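Local coordinates for Peptide/nickel transport system substrate-binding protein (Listeria monocytogenes serotype 1/2a, PDB 5KZT), which probably binds peptides as the substrate-binding component of an ABC-type uptake system, and is seen here with a peptide bound, at residues V267-T272 with R497-L502; I301-Y306 with P317-V322. All blocks are in the same frame, centred on the assembly; numbering follows the deposited sequence.

Contact 1 of 2, residues V267-T272 with R497-L502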
ATOM      1  N   VAL A 267     -15.638   5.325  -1.816  1.00 23.52           N
ATOM      2  CA  VAL A 267     -14.295   5.802  -2.088  1.00 23.81           C
ATOM      3  C   VAL A 267     -13.684   4.811  -3.079  1.00 25.08           C
ATOM      4  O   VAL A 267     -13.640   3.624  -2.780  1.00 24.58           O
ATOM      5  CB  VAL A 267     -13.505   5.859  -0.762  1.00 23.34           C
ATOM      6  CG1 VAL A 267     -12.011   6.088  -0.991  1.00 23.49           C
ATOM      7  CG2 VAL A 267     -14.095   6.948   0.136  1.00 23.18           C
ATOM      8  N   ASN A 268     -13.251   5.297  -4.248  1.00 26.50           N
ATOM      9  CA  ASN A 268     -12.473   4.497  -5.205  1.00 27.89           C
ATOM     10  C   ASN A 268     -11.020   4.575  -4.781  1.00 27.33           C
ATOM     11  O   ASN A 268     -10.421   5.639  -4.785  1.00 27.45           O
ATOM     12  CB  ASN A 268     -12.614   5.019  -6.637  1.00 29.99           C
ATOM     13  CG  ASN A 268     -11.738   4.260  -7.640  1.00 32.24           C
ATOM     14  OD1 ASN A 268     -11.136   3.199  -7.337  1.00 32.74           O
ATOM     15  ND2 ASN A 268     -11.651   4.810  -8.859  1.00 34.07           N
ATOM     16  N   ASN A 269     -10.451   3.438  -4.433  1.00 26.54           N
ATOM     17  CA  ASN A 269      -9.102   3.381  -3.896  1.00 25.59           C
ATOM     18  C   ASN A 269      -8.011   3.228  -4.986  1.00 24.33           C
ATOM     19  O   ASN A 269      -6.838   3.253  -4.662  1.00 23.58           O
ATOM     20  CB  ASN A 269      -9.027   2.227  -2.873  1.00 26.57           C
ATOM     21  CG  ASN A 269     -10.012   2.402  -1.699  1.00 27.81           C
ATOM     22  OD1 ASN A 269     -11.128   1.894  -1.730  1.00 28.63           O
ATOM     23  ND2 ASN A 269      -9.603   3.134  -0.675  1.00 28.69           N
ATOM     24  N   SER A 270      -8.398   3.034  -6.256  1.00 22.70           N
ATOM     25  CA  SER A 270      -7.459   2.673  -7.357  1.00 21.72           C
ATOM     26  C   SER A 270      -6.477   1.550  -6.964  1.00 19.91           C
ATOM     27  O   SER A 270      -5.316   1.557  -7.369  1.00 18.92           O
ATOM     28  CB  SER A 270      -6.675   3.902  -7.854  1.00 22.82           C
ATOM     29  OG  SER A 270      -7.542   4.880  -8.406  1.00 24.94           O
ATOM     30  N   SER A 271      -6.990   0.593  -6.200  0.70 19.23           N
ATOM     31  CA  SER A 271      -6.213  -0.512  -5.669  0.70 18.40           C
ATOM     32  C   SER A 271      -6.723  -1.790  -6.300  0.70 17.73           C
ATOM     33  O   SER A 271      -7.909  -1.880  -6.662  0.70 17.53           O
ATOM     34  CB  SER A 271      -6.356  -0.547  -4.153  0.70 18.78           C
ATOM     35  OG  SER A 271      -5.802   0.640  -3.606  0.70 19.21           O
ATOM     36  N   THR A 272      -5.823  -2.761  -6.451  1.00 17.11           N
ATOM     37  CA  THR A 272      -6.152  -4.052  -7.035  1.00 16.54           C
ATOM     38  C   THR A 272      -5.893  -5.151  -6.009  1.00 16.29           C
ATOM     39  O   THR A 272      -4.818  -5.186  -5.390  1.00 15.24           O
ATOM     40  CB  THR A 272      -5.281  -4.305  -8.263  1.00 16.67           C
ATOM     41  OG1 THR A 272      -5.515  -3.253  -9.211  1.00 17.00           O
ATOM     42  CG2 THR A 272      -5.601  -5.672  -8.892  1.00 16.73           C
ATOM     43  N   ARG A 497     -10.648  -2.224  -6.038  1.00 19.64           N
ATOM     44  CA  ARG A 497     -11.306  -1.966  -4.760  1.00 20.49           C
ATOM     45  C   ARG A 497     -11.956  -0.592  -4.670  1.00 20.11           C
ATOM     46  O   ARG A 497     -11.341   0.421  -4.997  1.00 19.63           O
ATOM     47  CB  ARG A 497     -10.307  -2.130  -3.623  1.00 22.03           C
ATOM     48  CG  ARG A 497     -10.928  -2.385  -2.262  1.00 23.72           C
ATOM     49  CD  ARG A 497     -10.732  -1.251  -1.301  1.00 25.12           C
ATOM     50  NE  ARG A 497      -9.412  -1.162  -0.692  1.00 26.17           N
ATOM     51  CZ  ARG A 497      -9.010  -1.758   0.450  1.00 27.95           C
ATOM     52  NH1 ARG A 497      -7.773  -1.560   0.879  1.00 27.78           N
ATOM     53  NH2 ARG A 497      -9.795  -2.567   1.157  1.00 28.97           N
ATOM     54  N   SER A 498     -13.214  -0.586  -4.244  1.00 20.39           N
ATOM     55  CA  SER A 498     -13.847   0.598  -3.653  1.00 20.83           C
ATOM     56  C   SER A 498     -14.262   0.242  -2.230  1.00 20.76           C
ATOM     57  O   SER A 498     -14.382  -0.940  -1.895  1.00 20.79           O
ATOM     58  CB  SER A 498     -15.054   1.061  -4.474  1.00 21.85           C
ATOM     59  OG  SER A 498     -14.648   1.727  -5.663  1.00 22.18           O
ATOM     60  N   THR A 499     -14.479   1.271  -1.402  1.00 20.41           N
ATOM     61  CA  THR A 499     -14.809   1.096   0.004  1.00 20.22           C
ATOM     62  C   THR A 499     -16.045   1.943   0.299  1.00 19.93           C
ATOM     63  O   THR A 499     -16.134   3.093  -0.138  1.00 20.69           O
ATOM     64  CB  THR A 499     -13.640   1.521   0.918  1.00 20.17           C
ATOM     65  OG1 THR A 499     -12.449   0.827   0.530  1.00 21.18           O
ATOM     66  CG2 THR A 499     -13.940   1.199   2.365  1.00 20.42           C
ATOM     67  N   ALA A 500     -17.021   1.353   0.975  1.00 19.59           N
ATOM     68  CA  ALA A 500     -18.264   2.058   1.330  1.00 19.38           C
ATOM     69  C   ALA A 500     -18.252   2.399   2.812  1.00 19.09           C
ATOM     70  O   ALA A 500     -17.755   1.626   3.638  1.00 18.56           O
ATOM     71  CB  ALA A 500     -19.477   1.218   0.992  1.00 20.08           C
ATOM     72  N   TYR A 501     -18.839   3.544   3.132  1.00 18.96           N
ATOM     73  CA  TYR A 501     -18.911   4.062   4.491  1.00 18.90           C
ATOM     74  C   TYR A 501     -20.236   4.754   4.714  1.00 18.99           C
ATOM     75  O   TYR A 501     -20.869   5.227   3.761  1.00 19.08           O
ATOM     76  CB  TYR A 501     -17.849   5.132   4.762  1.00 18.97           C
ATOM     77  CG  TYR A 501     -16.398   4.747   4.603  1.00 19.01           C
ATOM     78  CD1 TYR A 501     -15.770   4.839   3.374  1.00 19.28           C
ATOM     79  CD2 TYR A 501     -15.641   4.361   5.703  1.00 19.50           C
ATOM     80  CE1 TYR A 501     -14.421   4.516   3.220  1.00 19.53           C
ATOM     81  CE2 TYR A 501     -14.295   4.030   5.574  1.00 19.64           C
ATOM     82  CZ  TYR A 501     -13.687   4.121   4.329  1.00 19.92           C
ATOM     83  OH  TYR A 501     -12.357   3.803   4.199  1.00 20.11           O
ATOM     84  N   LEU A 502     -20.656   4.809   5.974  1.00 18.73           N
ATOM     85  CA  LEU A 502     -21.490   5.908   6.420  1.00 18.92           C
ATOM     86  C   LEU A 502     -20.535   6.941   6.968  1.00 18.55           C
ATOM     87  O   LEU A 502     -19.584   6.587   7.670  1.00 17.99           O
ATOM     88  CB  LEU A 502     -22.489   5.487   7.489  1.00 19.56           C
ATOM     89  CG  LEU A 502     -23.647   4.578   7.088  1.00 20.30           C
ATOM     90  CD1 LEU A 502     -24.653   4.526   8.233  1.00 21.08           C
ATOM     91  CD2 LEU A 502     -24.339   5.038   5.811  1.00 20.77           C
TER
HETATM   92  O   HOH W   1      -9.780   0.359  -7.566  1.00 30.02           O

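Contact 2 of 2, residues I301-Y306 with P317-V322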
ATOM      1  N   ILE A 301     -12.650 -18.782 -10.585  1.00 23.30           N
ATOM      2  CA  ILE A 301     -13.316 -17.883  -9.635  1.00 22.95           C
ATOM      3  C   ILE A 301     -14.218 -16.895 -10.379  1.00 23.07           C
ATOM      4  O   ILE A 301     -13.755 -16.047 -11.144  1.00 22.64           O
ATOM      5  CB  ILE A 301     -12.313 -17.154  -8.726  1.00 22.00           C
ATOM      6  CG1 ILE A 301     -11.505 -18.181  -7.917  1.00 22.06           C
ATOM      7  CG2 ILE A 301     -13.028 -16.204  -7.763  1.00 21.92           C
ATOM      8  CD1 ILE A 301     -10.267 -17.637  -7.221  1.00 21.50           C
ATOM      9  N   ASP A 302     -15.521 -17.014 -10.141  1.00 23.70           N
ATOM     10  CA  ASP A 302     -16.497 -16.095 -10.710  1.00 24.05           C
ATOM     11  C   ASP A 302     -16.306 -14.716 -10.084  1.00 23.22           C
ATOM     12  O   ASP A 302     -16.882 -14.412  -9.030  1.00 23.89           O
ATOM     13  CB  ASP A 302     -17.927 -16.612 -10.485  1.00 25.24           C
ATOM     14  CG  ASP A 302     -18.969 -15.817 -11.260  1.00 25.81           C
ATOM     15  OD1 ASP A 302     -18.670 -14.698 -11.731  1.00 25.24           O
ATOM     16  OD2 ASP A 302     -20.093 -16.318 -11.415  1.00 27.00           O
ATOM     17  N   LYS A 303     -15.514 -13.879 -10.746  1.00 22.35           N
ATOM     18  CA  LYS A 303     -15.136 -12.559 -10.188  1.00 21.53           C
ATOM     19  C   LYS A 303     -16.358 -11.643 -10.051  1.00 22.00           C
ATOM     20  O   LYS A 303     -16.465 -10.880  -9.089  1.00 21.04           O
ATOM     21  CB  LYS A 303     -14.093 -11.842 -11.041  1.00 20.78           C
ATOM     22  CG  LYS A 303     -12.891 -12.679 -11.443  1.00 20.39           C
ATOM     23  CD  LYS A 303     -11.820 -11.838 -12.097  1.00 19.78           C
ATOM     24  CE  LYS A 303     -10.769 -12.725 -12.742  1.00 19.71           C
ATOM     25  NZ  LYS A 303      -9.618 -11.945 -13.259  1.00 19.42           N
ATOM     26  N   GLN A 304     -17.270 -11.717 -11.017  1.00 23.16           N
ATOM     27  CA  GLN A 304     -18.462 -10.871 -10.996  1.00 24.14           C
ATOM     28  C   GLN A 304     -19.312 -11.199  -9.783  1.00 24.56           C
ATOM     29  O   GLN A 304     -19.717 -10.299  -9.039  1.00 24.49           O
ATOM     30  CB  GLN A 304     -19.274 -11.019 -12.289  1.00 25.68           C
ATOM     31  CG  GLN A 304     -20.428 -10.025 -12.438  1.00 26.86           C
ATOM     32  CD  GLN A 304     -19.910  -8.612 -12.548  1.00 26.76           C
ATOM     33  OE1 GLN A 304     -19.158  -8.304 -13.474  1.00 26.55           O
ATOM     34  NE2 GLN A 304     -20.278  -7.745 -11.590  1.00 26.97           N
ATOM     35  N   SER A 305     -19.554 -12.492  -9.569  1.00 25.12           N
ATOM     36  CA  SER A 305     -20.358 -12.955  -8.448  1.00 26.17           C
ATOM     37  C   SER A 305     -19.696 -12.587  -7.128  1.00 25.51           C
ATOM     38  O   SER A 305     -20.374 -12.129  -6.209  1.00 25.99           O
ATOM     39  CB  SER A 305     -20.574 -14.465  -8.520  1.00 26.79           C
ATOM     40  OG  SER A 305     -21.360 -14.894  -7.441  1.00 27.78           O
ATOM     41  N   TYR A 306     -18.374 -12.773  -7.062  1.00 25.00           N
ATOM     42  CA  TYR A 306     -17.575 -12.354  -5.916  1.00 24.39           C
ATOM     43  C   TYR A 306     -17.898 -10.914  -5.512  1.00 24.21           C
ATOM     44  O   TYR A 306     -18.299 -10.665  -4.376  1.00 24.43           O
ATOM     45  CB  TYR A 306     -16.069 -12.496  -6.207  1.00 23.72           C
ATOM     46  CG  TYR A 306     -15.222 -12.124  -5.026  1.00 23.45           C
ATOM     47  CD1 TYR A 306     -14.892 -13.074  -4.066  1.00 23.60           C
ATOM     48  CD2 TYR A 306     -14.771 -10.821  -4.844  1.00 22.95           C
ATOM     49  CE1 TYR A 306     -14.127 -12.746  -2.965  1.00 23.21           C
ATOM     50  CE2 TYR A 306     -14.010 -10.481  -3.738  1.00 22.97           C
ATOM     51  CZ  TYR A 306     -13.685 -11.455  -2.803  1.00 23.18           C
ATOM     52  OH  TYR A 306     -12.928 -11.140  -1.703  1.00 22.77           O
ATOM     53  N   PRO A 317     -14.970  -6.319 -10.781  1.00 21.51           N
ATOM     54  CA  PRO A 317     -13.989  -7.304 -11.225  1.00 21.09           C
ATOM     55  C   PRO A 317     -12.794  -6.673 -11.893  1.00 20.22           C
ATOM     56  O   PRO A 317     -12.928  -5.655 -12.567  1.00 20.37           O
ATOM     57  CB  PRO A 317     -14.766  -8.147 -12.231  1.00 21.86           C
ATOM     58  CG  PRO A 317     -16.161  -8.078 -11.735  1.00 22.46           C
ATOM     59  CD  PRO A 317     -16.312  -6.644 -11.314  1.00 22.26           C
ATOM     60  N   ALA A 318     -11.633  -7.281 -11.664  1.00 19.75           N
ATOM     61  CA  ALA A 318     -10.376  -6.853 -12.241  1.00 19.42           C
ATOM     62  C   ALA A 318      -9.882  -7.971 -13.139  1.00 19.88           C
ATOM     63  O   ALA A 318      -9.887  -9.139 -12.734  1.00 20.15           O
ATOM     64  CB  ALA A 318      -9.366  -6.591 -11.141  1.00 18.97           C
ATOM     65  N   ASN A 319      -9.481  -7.606 -14.351  1.00 20.01           N
ATOM     66  CA  ASN A 319      -8.790  -8.504 -15.286  1.00 20.02           C
ATOM     67  C   ASN A 319      -7.439  -7.915 -15.703  1.00 19.27           C
ATOM     68  O   ASN A 319      -6.888  -8.230 -16.776  1.00 19.46           O
ATOM     69  CB  ASN A 319      -9.678  -8.734 -16.492  1.00 21.46           C
ATOM     70  CG  ASN A 319     -11.004  -9.359 -16.119  1.00 22.08           C
ATOM     71  OD1 ASN A 319     -12.055  -8.740 -16.261  1.00 24.21           O
ATOM     72  ND2 ASN A 319     -10.967 -10.569 -15.634  1.00 21.72           N
ATOM     73  N   ASN A 320      -6.932  -7.029 -14.843  1.00 18.53           N
ATOM     74  CA  ASN A 320      -5.647  -6.377 -14.963  1.00 17.78           C
ATOM     75  C   ASN A 320      -5.098  -6.148 -13.556  1.00 16.93           C
ATOM     76  O   ASN A 320      -5.854  -5.909 -12.594  1.00 16.72           O
ATOM     77  CB  ASN A 320      -5.767  -5.013 -15.621  1.00 18.19           C
ATOM     78  CG  ASN A 320      -6.347  -5.076 -17.016  1.00 19.00           C
ATOM     79  OD1 ASN A 320      -7.562  -5.133 -17.181  1.00 19.01           O
ATOM     80  ND2 ASN A 320      -5.478  -5.071 -18.023  1.00 19.09           N
ATOM     81  N   LEU A 321      -3.782  -6.173 -13.441  1.00 16.86           N
ATOM     82  CA  LEU A 321      -3.101  -5.742 -12.232  1.00 16.38           C
ATOM     83  C   LEU A 321      -3.221  -4.237 -12.040  1.00 16.60           C
ATOM     84  O   LEU A 321      -3.500  -3.756 -10.928  1.00 16.74           O
ATOM     85  CB  LEU A 321      -1.624  -6.131 -12.295  1.00 16.48           C
ATOM     86  CG  LEU A 321      -0.762  -5.593 -11.174  1.00 16.12           C
ATOM     87  CD1 LEU A 321      -1.303  -6.022  -9.819  1.00 16.18           C
ATOM     88  CD2 LEU A 321       0.682  -6.032 -11.386  1.00 16.25           C
ATOM     89  N   VAL A 322      -2.991  -3.494 -13.120  1.00 17.06           N
ATOM     90  CA  VAL A 322      -3.099  -2.041 -13.106  1.00 17.27           C
ATOM     91  C   VAL A 322      -4.592  -1.692 -13.123  1.00 17.76           C
ATOM     92  O   VAL A 322      -5.333  -2.235 -13.921  1.00 17.57           O
ATOM     93  CB  VAL A 322      -2.353  -1.396 -14.291  1.00 17.81           C
ATOM     94  CG1 VAL A 322      -2.621   0.108 -14.359  1.00 18.13           C
ATOM     95  CG2 VAL A 322      -0.854  -1.696 -14.202  1.00 17.79           C
TER

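Contact 1 of 2, residues V267-T272 with R497-L502
The carbonyl oxygen of R497 meets two partners: the backbone N of N269 bonds to R497 O at 3.2 Å, and a water, whose protons have other acceptors in reach, lies 3.0 Å from R497 O. The same water is within bonding distance of S271 O, which also receives R497 N at 2.8 Å. R497 N thus donates to S271 while R497 O accepts from N269, two residues earlier, which shows that the regular register of strand 264-277 is interrupted over 269-271, where S270 has a positive phi (46°). N268 makes an Asx turn across this irregular part: its OD1 accepts from S270 N at 2.9 Å, with the donor well above the amide plane. Beyond it the antiparallel pairing with strand 491-503 is regular, N268 and S498 first forming a non-hydrogen-bonded pair, then V267 and T499 a hydrogen-bonded one (V267 N to T499 O 2.8 Å). Both strands belong to a mixed sheet of this family 5 solute-binding protein.

On the face carrying R497, S271 and T499, the bound peptide is reached: in the conformer given, S271 OG bonds to one of its acidic side chains, and R497 NH2 bonds to its backbone. The arginine turns at CB-CG (chi2 -112°), which sets its CD 3.7 Å from CG of N269, whose amide plane is 58° from the guanidinium. R497 NE is buried here without a polar partner in the model. Farther along, CG2 of V267, anti to its carbonyl carbon, meets CE1 of Y501 obliquely at 3.9 Å; that ring also makes a cation-pi contact with R247.

Contact 2 of 2, residues I301-Y306 with P317-V322
K303 and P317 form the close-packed part of this contact, their CB atoms 3.9 Å apart where the backbones come nearest. From there the lysine runs extended past CG (chi2 -171°), taking its CD to 3.4 Å from the carbonyl oxygen of A318. NZ then bonds to A318 O at 2.9 Å, lying in the carbonyl plane with a C=O...N angle of 150°. P493 O and L344 O also accept from NZ, so three backbone carbonyls take bonds from the ammonium of a buried residue, which would be expected to stabilise its charge.

K303 is the first residue of helix 303-311, and the chain leaving that helix returns through strand 316-317 to lay P317 against its start, with A318 O beside the lysine chain. D302 holds the N-cap: its OD1 accepts from S305 N at 3.2 Å, met from above the carboxylate plane.

The looser side is at exposed Q304, whose chain bends about CB-CG and crosses the proline ring obliquely. Its OE1 rests 3.5 Å from P317 CG, a van der Waals contact, while NE2 bonds along the helix to D308 OD1.

Both contacts are partly buried, but contact 1 lies nearer the middle of the chain, its centre about 13 Å from the chain centre against about 19 Å for contact 2. They share strand 491-503: contact 1 includes its residues 497-502, paired with 267-272, whereas contact 2 meets it through K303 with P493 and through A318 with L494. Contact 1 buries 367 Å² and is built mainly from backbone bonds between strands; contact 2 buries 212 Å² and depends on one lysine side chain and a proline. Their centres are about 15 Å apart, yet T272 OG1 and L321 O, 2.7 Å apart, probably hydrogen-bond, joining the end of segment 267-272 to the loop of segment 317-322.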